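Adenylyltransferase and sulfurtransferase uba4 (Chaetomium thermophilum, PDB 6YUB) probably activates a ubiquitin-like sulfur-carrier protein by ATP-dependent adenylylation and passes sulfur to it, for tRNA wobble thiolation and molybdenum cofactor synthesis. Local coordinates at residues Leu38-Gly43 and Asp126-Cys131. Sequence-based numbering, arbitrary orientation.
Sequences LIIGAG and DVILDC
Leu38-Ile40, the end of strand 36-40, and strand Val127-Asp130 run parallel as neighbours at the buried centre of the ThiF-type domain's sheet, inclined at 18°. Leu38 and Ile40 each turn both N-H and C=O toward the other strand: Leu38 N bonds to Val127 O, Leu38 O accepts a bond from Leu129 N, and Ile40 N bonds to Leu129 O, a nearly straight bond of 3.0 Å. The fourth bond, from Cys131 N to Ile40 O at 2.8 Å, is bent to 133° at the hydrogen, its donor tilted from the carbonyl plane where the strands end.

On one face Leu38 and Ile128 run side by side, Ile128 CD1 reaching Leu38 CB at 4.0 Å and also lying near Leu38 CD2. CD1 of Ile128 is folded back rather than extended anti to CA (chi2 -56°), which brings it to Leu38, while the other branch, CG2, meets Ile40 CD1 at 3.8 Å. On the reverse face Ile39 CG2 touches Cys131 SG at 3.8 Å. Helix 135-148 covers the first face through Ile141 and Cys145, and helix 208-228 the second through Gln218 and Ala222.

The two strands, separated in sequence by strands 60-64 and 105-109, adjoin in the 3-2-1-4 order of a Rossmann-like nucleotide-binding fold, and Gly41 and Gly43 begin what is consistent with its GxGxxG turn. Gly41 takes a positive phi, with backbone angles that suit glycine, and its O lies near Cys131 CB. Beyond the ladder a water joins the segments, accepting from Gly43 N at 2.8 Å and donating to Cys131 O at 2.7 Å. Asp65, a predicted ATP-binding residue, accepts a hydrogen bond from Ala42 N through OD2. The buried Asp130 carboxylate bonds to Thr132 OG1 and Ser154 OG, one oxygen to each.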
loop_
_atom_site.group_PDB
_atom_site.type_symbol
_atom_site.label_atom_id
_atom_site.label_comp_id
_atom_site.label_asym_id
_atom_site.label_seq_id
_atom_site.Cartn_x
_atom_site.Cartn_y
_atom_site.Cartn_z
ATOM N N LEU B 38 10.501 -8.128 -18.544
ATOM C CA LEU B 38 10.975 -9.333 -17.879
ATOM C C LEU B 38 10.606 -9.281 -16.404
ATOM O O LEU B 38 10.835 -8.264 -15.736
ATOM C CB LEU B 38 12.493 -9.474 -18.040
ATOM C CG LEU B 38 13.137 -10.706 -17.410
ATOM C CD1 LEU B 38 12.653 -11.973 -18.104
ATOM C CD2 LEU B 38 14.661 -10.614 -17.454
ATOM N N ILE B 39 10.036 -10.369 -15.903
ATOM C CA ILE B 39 9.660 -10.499 -14.497
ATOM C C ILE B 39 10.503 -11.623 -13.911
ATOM O O ILE B 39 10.318 -12.793 -14.265
ATOM C CB ILE B 39 8.162 -10.782 -14.319
ATOM C CG1 ILE B 39 7.330 -9.655 -14.938
ATOM C CG2 ILE B 39 7.830 -10.952 -12.844
ATOM C CD1 ILE B 39 5.829 -9.899 -14.907
ATOM N N ILE B 40 11.426 -11.273 -13.022
ATOM C CA ILE B 40 12.339 -12.236 -12.417
ATOM C C ILE B 40 11.745 -12.612 -11.064
ATOM O O ILE B 40 11.812 -11.837 -10.105
ATOM C CB ILE B 40 13.756 -11.672 -12.282
ATOM C CG1 ILE B 40 14.207 -11.049 -13.604
ATOM C CG2 ILE B 40 14.721 -12.772 -11.865
ATOM C CD1 ILE B 40 15.553 -10.355 -13.530
ATOM N N GLY B 41 11.176 -13.806 -10.981
ATOM C CA GLY B 41 10.507 -14.249 -9.775
ATOM C C GLY B 41 9.007 -14.350 -9.968
ATOM O O GLY B 41 8.361 -13.365 -10.342
ATOM N N ALA B 42 8.441 -15.527 -9.714
ATOM C CA ALA B 42 7.025 -15.791 -9.937
ATOM C C ALA B 42 6.285 -16.053 -8.628
ATOM O O ALA B 42 5.412 -16.920 -8.555
ATOM C CB ALA B 42 6.841 -16.973 -10.887
ATOM N N GLY B 43 6.619 -15.294 -7.584
ATOM C CA GLY B 43 6.007 -15.479 -6.283
ATOM C C GLY B 43 5.162 -14.306 -5.821
ATOM O O GLY B 43 4.364 -13.765 -6.592
ATOM N N ASP B 126 13.288 -4.984 -22.494
ATOM C CA ASP B 126 13.304 -3.533 -22.438
ATOM C C ASP B 126 13.305 -3.005 -21.008
ATOM O O ASP B 126 14.076 -2.098 -20.682
ATOM C CB ASP B 126 12.100 -2.957 -23.196
ATOM C CG ASP B 126 12.064 -3.386 -24.647
ATOM O OD1 ASP B 126 13.146 -3.525 -25.255
ATOM O OD2 ASP B 126 10.951 -3.585 -25.180
ATOM N N VAL B 127 12.446 -3.557 -20.157
ATOM C CA VAL B 127 12.342 -3.147 -18.764
ATOM C C VAL B 127 12.460 -4.386 -17.892
ATOM O O VAL B 127 11.855 -5.424 -18.186
ATOM C CB VAL B 127 11.018 -2.410 -18.478
ATOM C CG1 VAL B 127 10.891 -2.104 -16.992
ATOM C CG2 VAL B 127 10.934 -1.142 -19.305
ATOM N N ILE B 128 13.238 -4.279 -16.819
ATOM C CA ILE B 128 13.507 -5.402 -15.929
ATOM C C ILE B 128 12.800 -5.146 -14.606
ATOM O O ILE B 128 12.919 -4.061 -14.035
ATOM C CB ILE B 128 15.016 -5.608 -15.703
ATOM C CG1 ILE B 128 15.776 -5.587 -17.027
ATOM C CG2 ILE B 128 15.256 -6.901 -14.962
ATOM C CD1 ILE B 128 15.287 -6.579 -18.044
ATOM N N LEU B 129 12.074 -6.144 -14.117
ATOM C CA LEU B 129 11.470 -6.105 -12.792
ATOM C C LEU B 129 12.106 -7.200 -11.949
ATOM O O LEU B 129 12.060 -8.385 -12.314
ATOM C CB LEU B 129 9.958 -6.285 -12.867
ATOM C CG LEU B 129 9.121 -5.037 -13.183
ATOM C CD1 LEU B 129 9.503 -4.466 -14.537
ATOM C CD2 LEU B 129 7.627 -5.362 -13.138
ATOM N N ASP B 130 12.721 -6.810 -10.838
ATOM C CA ASP B 130 13.283 -7.764 -9.888
ATOM C C ASP B 130 12.206 -8.119 -8.867
ATOM O O ASP B 130 11.862 -7.300 -8.008
ATOM C CB ASP B 130 14.518 -7.192 -9.195
ATOM C CG ASP B 130 14.803 -7.869 -7.863
ATOM O OD1 ASP B 130 14.993 -9.106 -7.848
ATOM O OD2 ASP B 130 14.815 -7.168 -6.829
ATOM N N CYS B 131 11.656 -9.329 -8.978
ATOM C CA CYS B 131 10.689 -9.852 -8.023
ATOM C C CYS B 131 11.240 -11.046 -7.244
ATOM O O CYS B 131 10.468 -11.867 -6.733
ATOM C CB CYS B 131 9.396 -10.243 -8.733
ATOM S SG CYS B 131 8.641 -8.929 -9.746
HETATM O O HOH W 1 8.034 -13.082 -6.764
#